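Local coordinates for OxyR (Porphyromonas gingivalis, PDB 3HO7), which is a LysR-family, redox-sensitive transcriptional activator that probably binds DNA, and is represented here by its regulatory domain, at residues S50-S55 with D62-A67; E83-Y88 with E116-R121; V125-M130 with R178-P183; A147-V152 with T159-L164. All coordinates share one frame; numbering follows the deposited sequence.

Contact 1: residues S50-S55 with D62-A67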
# COMPACT_ATOMS: atom_id res chain seq x y z
N SER A 50 13.24 -7.31 -5.81
CA SER A 50 13.56 -8.13 -6.98
C SER A 50 13.47 -7.31 -8.26
O SER A 50 14.41 -7.28 -9.06
CB SER A 50 12.63 -9.34 -7.05
OG SER A 50 12.61 -10.02 -5.81
N ARG A 51 12.34 -6.64 -8.46
CA ARG A 51 12.13 -5.79 -9.63
C ARG A 51 13.18 -4.69 -9.70
O ARG A 51 13.71 -4.39 -10.77
CB ARG A 51 10.73 -5.19 -9.63
CG ARG A 51 9.62 -6.21 -9.85
CD ARG A 51 8.28 -5.54 -10.09
NE ARG A 51 7.76 -4.90 -8.88
CZ ARG A 51 7.04 -5.53 -7.96
NH1 ARG A 51 6.76 -6.82 -8.11
NH2 ARG A 51 6.61 -4.88 -6.89
N CYS A 52 13.48 -4.08 -8.56
CA CYS A 52 14.48 -3.02 -8.49
C CYS A 52 15.82 -3.49 -9.03
O CYS A 52 16.41 -2.85 -9.90
CB CYS A 52 14.66 -2.53 -7.05
SG CYS A 52 13.30 -1.53 -6.42
N LEU A 53 16.31 -4.61 -8.50
CA LEU A 53 17.61 -5.14 -8.89
C LEU A 53 17.62 -5.54 -10.36
O LEU A 53 18.60 -5.30 -11.07
CB LEU A 53 17.98 -6.33 -8.00
CG LEU A 53 17.81 -6.13 -6.50
CD1 LEU A 53 18.44 -7.29 -5.72
CD2 LEU A 53 18.41 -4.80 -6.05
N ALA A 54 16.53 -6.14 -10.82
CA ALA A 54 16.40 -6.56 -12.21
C ALA A 54 16.36 -5.35 -13.15
O ALA A 54 17.00 -5.35 -14.20
CB ALA A 54 15.15 -7.41 -12.40
N SER A 55 15.59 -4.33 -12.76
CA SER A 55 15.45 -3.13 -13.57
C SER A 55 16.76 -2.35 -13.64
O SER A 55 17.13 -1.84 -14.70
CB SER A 55 14.32 -2.25 -13.03
OG SER A 55 13.07 -2.90 -13.21
N ASP A 62 17.35 4.06 -13.37
CA ASP A 62 18.69 4.58 -13.11
C ASP A 62 19.15 4.31 -11.68
O ASP A 62 20.32 4.02 -11.45
CB ASP A 62 18.73 6.08 -13.40
CG ASP A 62 18.51 6.40 -14.86
OD1 ASP A 62 18.96 5.62 -15.72
OD2 ASP A 62 17.89 7.44 -15.15
N MET A 63 18.23 4.43 -10.73
CA MET A 63 18.54 4.25 -9.32
C MET A 63 17.40 3.54 -8.62
O MET A 63 16.27 3.53 -9.11
CB MET A 63 18.80 5.60 -8.65
CG MET A 63 19.75 6.51 -9.40
SD MET A 63 19.91 8.15 -8.66
CE MET A 63 21.08 8.90 -9.80
N ALA A 64 17.69 2.96 -7.47
CA ALA A 64 16.66 2.30 -6.68
C ALA A 64 16.86 2.54 -5.19
O ALA A 64 17.96 2.37 -4.66
CB ALA A 64 16.63 0.81 -6.98
N ILE A 65 15.78 2.94 -4.52
CA ILE A 65 15.78 3.10 -3.07
C ILE A 65 15.28 1.81 -2.45
O ILE A 65 14.14 1.41 -2.66
CB ILE A 65 14.88 4.27 -2.65
CG1 ILE A 65 15.24 5.53 -3.44
CG2 ILE A 65 14.98 4.51 -1.15
CD1 ILE A 65 14.28 6.69 -3.23
N ILE A 66 16.16 1.15 -1.70
CA ILE A 66 15.85 -0.17 -1.15
C ILE A 66 16.11 -0.22 0.36
O ILE A 66 16.69 0.70 0.93
CB ILE A 66 16.67 -1.26 -1.84
CG1 ILE A 66 18.17 -0.99 -1.67
CG2 ILE A 66 16.31 -1.33 -3.32
CD1 ILE A 66 19.07 -2.02 -2.34
N ALA A 67 15.67 -1.31 0.99
CA ALA A 67 15.81 -1.48 2.43
C ALA A 67 16.80 -2.59 2.76
O ALA A 67 16.58 -3.38 3.67
CB ALA A 67 14.46 -1.77 3.07
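Cys52, on helix 49-58, meets Ala64, on strand 63-66, through small side chains. CB of Cys52 lies 3.9 Å from CB of Ala64. The sulfur touches the same methyl: SG of Cys52 is 4.1 Å from CB of Ala64. Ile66, two residues along, adds its CG2 methyl at 4.3 Å from CB of Cys52. All three residues are buried, and the contact is apolar. No hydrogen bond crosses between the two segments.

The small side chains allow a close approach: the CA atoms of Cys52 and Ala64 are 6.0 Å apart. The thiol of Cys52 stands opposite its own carbonyl carbon (chi1 -73°), beside the backbone N. This keeps SG beside the methyl of Ala64. Along the strand, Ala64 and Ile66 face the helix, whereas Met63 and Ile65 face away from it.

Further out, backbone bonds hold both elements. In the helix, N of Ser55 bonds to O of Arg51 at 2.7 Å. In the strand, Met63 and Ile65 pair with Ala16, while Ala64 pairs with Ala192 and Ile66 with Arg190.

Strand 63-66 therefore runs between strand 11-17, parallel to it, and strand 184-194, antiparallel. It closes a beta-alpha-beta unit, strand 40-46, helix 49-58, strand 63-66, with strand 11-17 between. The helix packs on one side of this sheet, where Cys52 also touches Ala16. On the other side, Met63 reaches Leu202 and Leu206 of helix 200-211.

Contact 2: residues E83-Y88 with E116-R121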
# COMPACT_ATOMS: atom_id res chain seq x y z
N GLU A 83 16.59 2.89 10.01
CA GLU A 83 15.21 3.12 10.41
C GLU A 83 14.74 1.98 11.30
O GLU A 83 14.80 0.81 10.91
CB GLU A 83 14.31 3.24 9.18
CG GLU A 83 12.86 3.53 9.51
CD GLU A 83 12.04 3.84 8.28
OE1 GLU A 83 12.36 3.30 7.20
OE2 GLU A 83 11.08 4.62 8.39
N GLU A 84 14.30 2.33 12.50
CA GLU A 84 13.83 1.33 13.44
C GLU A 84 12.47 0.75 13.08
O GLU A 84 11.58 1.45 12.64
CB GLU A 84 13.74 1.93 14.85
CG GLU A 84 15.07 2.05 15.56
CD GLU A 84 14.91 2.21 17.06
OE1 GLU A 84 13.86 1.80 17.60
OE2 GLU A 84 15.83 2.75 17.69
N PHE A 85 12.34 -0.55 13.31
CA PHE A 85 11.05 -1.21 13.28
C PHE A 85 10.38 -0.97 14.62
O PHE A 85 11.02 -1.08 15.67
CB PHE A 85 11.21 -2.71 13.06
CG PHE A 85 11.58 -3.08 11.66
CD1 PHE A 85 10.65 -3.02 10.64
CD2 PHE A 85 12.86 -3.52 11.37
CE1 PHE A 85 10.98 -3.38 9.35
CE2 PHE A 85 13.21 -3.88 10.08
CZ PHE A 85 12.27 -3.80 9.07
N LEU A 86 9.09 -0.64 14.59
CA LEU A 86 8.33 -0.46 15.82
C LEU A 86 7.14 -1.39 15.84
O LEU A 86 6.54 -1.68 14.80
CB LEU A 86 7.87 0.99 15.97
CG LEU A 86 8.94 2.06 16.20
CD1 LEU A 86 8.29 3.43 16.37
CD2 LEU A 86 9.79 1.72 17.41
N GLY A 87 6.80 -1.88 17.02
CA GLY A 87 5.60 -2.68 17.20
C GLY A 87 4.36 -1.83 17.02
O GLY A 87 4.28 -0.70 17.52
N TYR A 88 3.40 -2.36 16.29
CA TYR A 88 2.11 -1.72 16.15
C TYR A 88 1.13 -2.72 16.74
O TYR A 88 0.84 -3.75 16.12
CB TYR A 88 1.82 -1.43 14.68
CG TYR A 88 0.85 -0.29 14.42
CD1 TYR A 88 1.06 0.97 14.97
CD2 TYR A 88 -0.25 -0.47 13.60
CE1 TYR A 88 0.18 2.01 14.73
CE2 TYR A 88 -1.14 0.56 13.35
CZ TYR A 88 -0.92 1.80 13.92
OH TYR A 88 -1.80 2.82 13.66
N GLU A 116 8.31 -9.22 2.26
CA GLU A 116 9.54 -8.51 1.96
C GLU A 116 9.78 -7.33 2.90
O GLU A 116 10.92 -6.92 3.12
CB GLU A 116 9.54 -8.03 0.50
CG GLU A 116 10.67 -7.08 0.15
CD GLU A 116 10.82 -6.88 -1.34
OE1 GLU A 116 10.67 -7.86 -2.10
OE2 GLU A 116 11.08 -5.73 -1.77
N GLY A 117 8.71 -6.79 3.46
CA GLY A 117 8.82 -5.69 4.40
C GLY A 117 9.52 -6.13 5.67
O GLY A 117 10.36 -5.41 6.21
N HIS A 118 9.17 -7.31 6.16
CA HIS A 118 9.74 -7.83 7.40
C HIS A 118 10.62 -9.05 7.18
O HIS A 118 11.58 -9.28 7.92
CB HIS A 118 8.63 -8.21 8.38
CG HIS A 118 7.65 -7.11 8.64
ND1 HIS A 118 6.29 -7.25 8.46
CD2 HIS A 118 7.84 -5.83 9.06
CE1 HIS A 118 5.69 -6.12 8.77
NE2 HIS A 118 6.60 -5.24 9.13
N CYS A 119 10.30 -9.84 6.16
CA CYS A 119 10.95 -11.14 5.98
C CYS A 119 11.73 -11.26 4.68
O CYS A 119 11.84 -12.35 4.12
CB CYS A 119 9.91 -12.26 6.10
SG CYS A 119 9.07 -12.30 7.70
N PHE A 120 12.29 -10.15 4.21
CA PHE A 120 13.20 -10.22 3.07
C PHE A 120 14.49 -10.86 3.55
O PHE A 120 15.24 -10.27 4.32
CB PHE A 120 13.47 -8.83 2.50
CG PHE A 120 14.36 -8.83 1.29
CD1 PHE A 120 13.87 -9.27 0.07
CD2 PHE A 120 15.67 -8.41 1.37
CE1 PHE A 120 14.68 -9.28 -1.05
CE2 PHE A 120 16.49 -8.41 0.25
CZ PHE A 120 15.99 -8.85 -0.96
N ARG A 121 14.73 -12.09 3.10
CA ARG A 121 15.82 -12.88 3.63
C ARG A 121 15.67 -12.94 5.15
O ARG A 121 16.61 -12.67 5.89
CB ARG A 121 17.18 -12.29 3.23
CG ARG A 121 17.34 -12.12 1.72
CD ARG A 121 18.80 -12.16 1.30
NE ARG A 121 19.48 -10.89 1.53
CZ ARG A 121 19.57 -9.92 0.63
NH1 ARG A 121 19.01 -10.07 -0.57
NH2 ARG A 121 20.22 -8.79 0.92
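Phe85 reaches out from strand 75-89 and lays the far end of its ring against Gly117 and His118. CZ of Phe85 is 3.8 Å from the carbonyl oxygen of Gly117. CE1 of Phe85 lies 4.0 Å from CD2 of His118. The imidazole takes CE1 at its edge, close to its own plane. The phenyl ring meets CD2 obliquely, and the two side chains are not stacked. This is van der Waals packing, with no hydrogen bond between the segments.

The backbones stay well apart, with 9.0 Å between the CA atoms of Phe85 and His118. The phenyl ring spans the gap.

The imidazole is held at both nitrogens. ND1 of His118 is hydrogen-bonded to N of Leu114, and NE2 of His118 to O of Phe160. These two bonds fix the ring's rotation and present its CD2 edge to Phe85.

Next in sequence, Cys119 forms a disulfide with Cys128, which marks the oxidised form; such a bond is probably the redox switch, as in other OxyR proteins. The loop 116-121 precedes helix 125-128 and lies against the long strand 75-89. That strand pairs antiparallel with strands 158-162, 177-178 and 184-194, and His118 also touches Thr159.

Contact 3: residues V125-M130 with R178-P183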
# COMPACT_ATOMS: atom_id res chain seq x y z
N VAL A 125 14.10 -12.39 11.69
CA VAL A 125 14.04 -13.84 11.77
C VAL A 125 13.35 -14.37 13.03
O VAL A 125 12.71 -15.42 12.99
CB VAL A 125 15.44 -14.47 11.67
CG1 VAL A 125 16.32 -14.02 12.82
CG2 VAL A 125 15.34 -15.99 11.63
N ARG A 126 13.47 -13.65 14.13
CA ARG A 126 12.89 -14.10 15.40
C ARG A 126 11.38 -14.25 15.28
O ARG A 126 10.75 -14.91 16.11
CB ARG A 126 13.23 -13.12 16.53
CG ARG A 126 12.30 -11.92 16.61
CD ARG A 126 12.83 -10.88 17.58
NE ARG A 126 14.00 -10.19 17.04
CZ ARG A 126 14.59 -9.14 17.61
NH1 ARG A 126 14.12 -8.66 18.76
NH2 ARG A 126 15.64 -8.58 17.04
N PHE A 127 10.80 -13.64 14.24
CA PHE A 127 9.36 -13.70 14.03
C PHE A 127 9.02 -14.39 12.71
O PHE A 127 8.06 -15.15 12.63
CB PHE A 127 8.76 -12.29 14.05
CG PHE A 127 9.03 -11.55 15.32
CD1 PHE A 127 8.25 -11.78 16.45
CD2 PHE A 127 10.06 -10.63 15.40
CE1 PHE A 127 8.50 -11.09 17.62
CE2 PHE A 127 10.31 -9.94 16.57
CZ PHE A 127 9.52 -10.18 17.68
N CYS A 128 9.82 -14.12 11.68
CA CYS A 128 9.61 -14.72 10.37
C CYS A 128 9.62 -16.24 10.44
O CYS A 128 8.89 -16.91 9.71
CB CYS A 128 10.66 -14.23 9.38
SG CYS A 128 10.59 -12.46 9.04
N GLN A 129 10.45 -16.78 11.33
CA GLN A 129 10.61 -18.23 11.43
C GLN A 129 10.18 -18.78 12.79
O GLN A 129 10.58 -19.88 13.17
CB GLN A 129 12.07 -18.62 11.16
CG GLN A 129 12.51 -18.38 9.72
CD GLN A 129 11.71 -19.19 8.73
OE1 GLN A 129 10.83 -19.97 9.11
NE2 GLN A 129 12.01 -19.02 7.45
N MET A 130 9.38 -18.01 13.52
CA MET A 130 8.91 -18.44 14.83
C MET A 130 7.82 -19.50 14.71
O MET A 130 6.98 -19.45 13.81
CB MET A 130 8.40 -17.25 15.65
CG MET A 130 7.22 -16.53 15.03
SD MET A 130 6.36 -15.49 16.22
CE MET A 130 7.75 -14.68 17.01
N ARG A 178 4.57 0.50 20.05
CA ARG A 178 5.43 0.01 21.11
C ARG A 178 6.81 -0.25 20.51
O ARG A 178 6.96 -1.12 19.65
CB ARG A 178 4.88 -1.29 21.69
CG ARG A 178 3.49 -1.19 22.28
CD ARG A 178 3.49 -0.44 23.60
NE ARG A 178 2.18 -0.45 24.23
CZ ARG A 178 1.19 0.37 23.90
NH1 ARG A 178 1.36 1.26 22.93
NH2 ARG A 178 0.02 0.30 24.52
N PRO A 179 7.82 0.49 20.96
CA PRO A 179 9.16 0.21 20.46
C PRO A 179 9.67 -1.12 21.02
O PRO A 179 9.08 -1.67 21.95
CB PRO A 179 10.00 1.37 21.01
CG PRO A 179 9.24 1.85 22.20
CD PRO A 179 7.79 1.62 21.90
N PHE A 180 10.76 -1.62 20.45
CA PHE A 180 11.37 -2.85 20.94
C PHE A 180 12.25 -2.58 22.15
O PHE A 180 12.75 -1.47 22.33
CB PHE A 180 12.23 -3.49 19.84
CG PHE A 180 11.45 -4.29 18.83
CD1 PHE A 180 10.72 -3.65 17.83
CD2 PHE A 180 11.46 -5.67 18.87
CE1 PHE A 180 10.01 -4.39 16.90
CE2 PHE A 180 10.75 -6.41 17.94
CZ PHE A 180 10.02 -5.77 16.95
N GLY A 181 12.44 -3.59 22.99
CA GLY A 181 13.48 -3.52 24.01
C GLY A 181 14.82 -3.58 23.29
O GLY A 181 14.91 -4.10 22.18
N MET A 182 15.85 -3.02 23.92
CA MET A 182 17.19 -3.02 23.33
C MET A 182 17.80 -4.41 23.34
O MET A 182 17.63 -5.16 24.31
CB MET A 182 18.10 -2.04 24.08
CG MET A 182 17.69 -0.58 23.96
SD MET A 182 18.87 0.53 24.75
CE MET A 182 18.20 2.12 24.29
N PRO A 183 18.51 -4.77 22.26
CA PRO A 183 18.76 -3.90 21.12
C PRO A 183 17.54 -3.77 20.21
O PRO A 183 16.80 -4.74 20.02
CB PRO A 183 19.89 -4.63 20.38
CG PRO A 183 19.64 -6.06 20.68
CD PRO A 183 19.13 -6.10 22.09
O HOH W 1 15.19 -6.42 20.77
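The backbones of 125-130 and 178-183 stay far apart, with 12.6 Å between the CA atoms of Arg126 and Phe180. Segment 125-130 is a short helical turn that ends at Cys128. N of Gln129 bonds back to O of Val125 at 3.1 Å. Segment 178-183 is extended and irregular, and a cis peptide bond joins Met182 to Pro183.

Long side chains bridge the gap. Phe127 and Phe180 come from opposite directions, and CE2 of Phe127 lies 3.8 Å from CE2 of Phe180. The Phe127 atom sits at the edge of the Phe180 ring, in its plane. Relative to the Phe127 ring, the same approach is oblique. Both rings are buried.

Arg126 passes alongside Phe180, and the two side chains run in opposite directions. NH1 of Arg126 is 4.0 Å from CD2 of Phe180. The guanidinium and ring planes are steeply inclined, 79° apart, so the two groups are not stacked. A bend at chi3 (72°) helps direct the guanidinium to this place.

A water lies in the guanidinium plane and accepts from NH1 of Arg126 at 3.2 Å. Its link onward to O of Pro183 is doubtful, because the distance is too short. The exposed arginine thus borders the buried rings.

Both phenylalanines also meet the ring of Phe160, at oblique angles. The arrangement is a three-membered aromatic cluster of a hydrophobic core. It packs the disulfide-bearing helical turn and the loop before strand 184-194 against strand 158-162 of the LysR regulatory domain.

Contact 4: residues A147-V152 with T159-L164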
# COMPACT_ATOMS: atom_id res chain seq x y z
N ALA A 147 -2.77 -2.36 4.74
CA ALA A 147 -3.71 -3.38 5.18
C ALA A 147 -3.41 -3.84 6.61
O ALA A 147 -4.31 -3.90 7.44
CB ALA A 147 -3.70 -4.57 4.23
N PHE A 148 -2.15 -4.16 6.88
CA PHE A 148 -1.75 -4.62 8.21
C PHE A 148 -2.06 -3.58 9.30
O PHE A 148 -2.57 -3.93 10.36
CB PHE A 148 -0.27 -4.97 8.26
CG PHE A 148 0.10 -6.18 7.44
CD1 PHE A 148 -0.86 -7.10 7.07
CD2 PHE A 148 1.41 -6.40 7.07
CE1 PHE A 148 -0.52 -8.22 6.32
CE2 PHE A 148 1.76 -7.51 6.32
CZ PHE A 148 0.79 -8.42 5.95
N MET A 149 -1.76 -2.32 9.03
CA MET A 149 -2.04 -1.28 10.03
C MET A 149 -3.54 -1.13 10.25
O MET A 149 -3.99 -0.94 11.37
CB MET A 149 -1.41 0.05 9.62
CG MET A 149 0.09 -0.03 9.50
SD MET A 149 0.83 1.54 9.03
CE MET A 149 0.35 2.58 10.40
N ARG A 150 -4.30 -1.22 9.17
CA ARG A 150 -5.75 -1.11 9.27
C ARG A 150 -6.28 -2.25 10.14
O ARG A 150 -7.21 -2.06 10.92
CB ARG A 150 -6.40 -1.14 7.89
CG ARG A 150 -6.00 0.02 6.98
CD ARG A 150 -6.41 1.36 7.56
NE ARG A 150 -5.36 1.91 8.42
CZ ARG A 150 -4.29 2.55 7.96
NH1 ARG A 150 -3.38 3.02 8.81
NH2 ARG A 150 -4.12 2.71 6.66
N LEU A 151 -5.67 -3.42 10.02
CA LEU A 151 -6.10 -4.58 10.81
C LEU A 151 -5.83 -4.33 12.29
O LEU A 151 -6.71 -4.52 13.14
CB LEU A 151 -5.39 -5.85 10.35
CG LEU A 151 -5.88 -6.45 9.03
CD1 LEU A 151 -4.92 -7.52 8.53
CD2 LEU A 151 -7.28 -7.00 9.20
N VAL A 152 -4.61 -3.90 12.60
CA VAL A 152 -4.22 -3.63 13.98
C VAL A 152 -5.12 -2.57 14.61
O VAL A 152 -5.57 -2.72 15.74
CB VAL A 152 -2.75 -3.21 14.07
CG1 VAL A 152 -2.40 -2.83 15.50
CG2 VAL A 152 -1.84 -4.32 13.57
N THR A 159 1.61 -5.95 14.11
CA THR A 159 2.47 -5.81 12.94
C THR A 159 3.62 -4.86 13.28
O THR A 159 3.66 -4.30 14.38
CB THR A 159 1.70 -5.26 11.73
OG1 THR A 159 2.48 -5.44 10.54
CG2 THR A 159 1.39 -3.78 11.92
N PHE A 160 4.54 -4.68 12.34
CA PHE A 160 5.68 -3.79 12.57
C PHE A 160 5.71 -2.65 11.56
O PHE A 160 5.58 -2.87 10.36
CB PHE A 160 6.98 -4.59 12.53
CG PHE A 160 7.07 -5.65 13.60
CD1 PHE A 160 6.96 -5.30 14.93
CD2 PHE A 160 7.25 -6.98 13.27
CE1 PHE A 160 7.03 -6.26 15.93
CE2 PHE A 160 7.33 -7.95 14.26
CZ PHE A 160 7.21 -7.58 15.59
N ILE A 161 5.87 -1.43 12.06
CA ILE A 161 5.87 -0.25 11.19
C ILE A 161 7.21 0.49 11.25
O ILE A 161 7.91 0.43 12.25
CB ILE A 161 4.73 0.72 11.53
CG1 ILE A 161 4.86 1.25 12.95
CG2 ILE A 161 3.38 0.03 11.35
CD1 ILE A 161 3.89 2.37 13.28
N PRO A 162 7.54 1.20 10.17
CA PRO A 162 8.80 1.93 10.08
C PRO A 162 8.74 3.23 10.86
O PRO A 162 7.69 3.87 10.91
CB PRO A 162 8.94 2.22 8.58
CG PRO A 162 7.71 1.60 7.91
CD PRO A 162 6.70 1.42 8.98
N GLN A 163 9.86 3.62 11.46
CA GLN A 163 9.92 4.83 12.28
C GLN A 163 9.39 6.06 11.56
O GLN A 163 8.68 6.88 12.14
CB GLN A 163 11.35 5.08 12.77
CG GLN A 163 11.59 6.47 13.34
CD GLN A 163 10.69 6.78 14.52
OE1 GLN A 163 10.38 5.91 15.33
NE2 GLN A 163 10.28 8.04 14.63
N LEU A 164 9.73 6.20 10.28
CA LEU A 164 9.34 7.37 9.50
C LEU A 164 7.83 7.58 9.42
O LEU A 164 7.36 8.67 9.11
CB LEU A 164 9.93 7.32 8.09
CG LEU A 164 11.45 7.43 7.99
CD1 LEU A 164 11.89 7.41 6.53
CD2 LEU A 164 11.95 8.68 8.68
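Thr159, near the start of strand 158-162, is wedged against Phe148 and Val152 of helix 145-153. OG1 of Thr159 lies 3.6 Å from CB of Phe148 and 3.8 Å from CD2 of Phe148. The two side chains cross at about a right angle. The hydroxyl stands opposite the backbone N of Thr159 (chi1 -166°), and it is hydrogen-bonded to O of Trp112, which satisfies this buried oxygen. The methyl branch points elsewhere: CG2 of Thr159 meets CG2 of Val152 at 3.7 Å. The Phe148 ring leads away from the strand. It meets Trp112 and packs edge-to-face with Tyr140.

Phe160 turns its side chain away from the helix.

Here a helix is followed by a strand that packs against it, within the periplasmic-binding-protein-like fold of LysR regulatory domains. The axes of helix 147-152 and strand 159-162 approach to 8.7 Å, and their directions differ by 122°. Strand 158-162 pairs antiparallel with strand 75-89. Across the helix, Ala147 and Leu151 pack on Glu46 and Pro27 of the second subunit.

Ile161 faces the helix again. Its CG2 methyl lies 3.8 Å from SD of Met149, and CG of Met149 touches the same methyl. The Met149 chain bends at chi3 (62°), which keeps its CE close to CG2 of Ile161 as well.

Pro162 packs instead on Met145, at the start of the same helix, and on Tyr24 of helix 22-36.

Overall arrangement
All four contacts lie in the LysR regulatory domain. Contact 1 closes first along the chain, then contact 2; contact 4 is nested within the loop closed by contact 3. Contacts 2, 3 and 4 are close together, their centres 9 to 14 Å apart. The Cys119-Cys128 disulfide ties contact 2 to contact 3. Strands 75-89 and 158-162 are neighbours and join contacts 2 and 4. Phe160 links contacts 3 and 4. Contact 1 stands apart, its centre about 26 Å from that of contact 3. It lies on one side of the chain's centre and contacts 3 and 4 on the other, with contact 2 nearest the middle. Contacts 1, 2 and 4 reach the same mixed sheet.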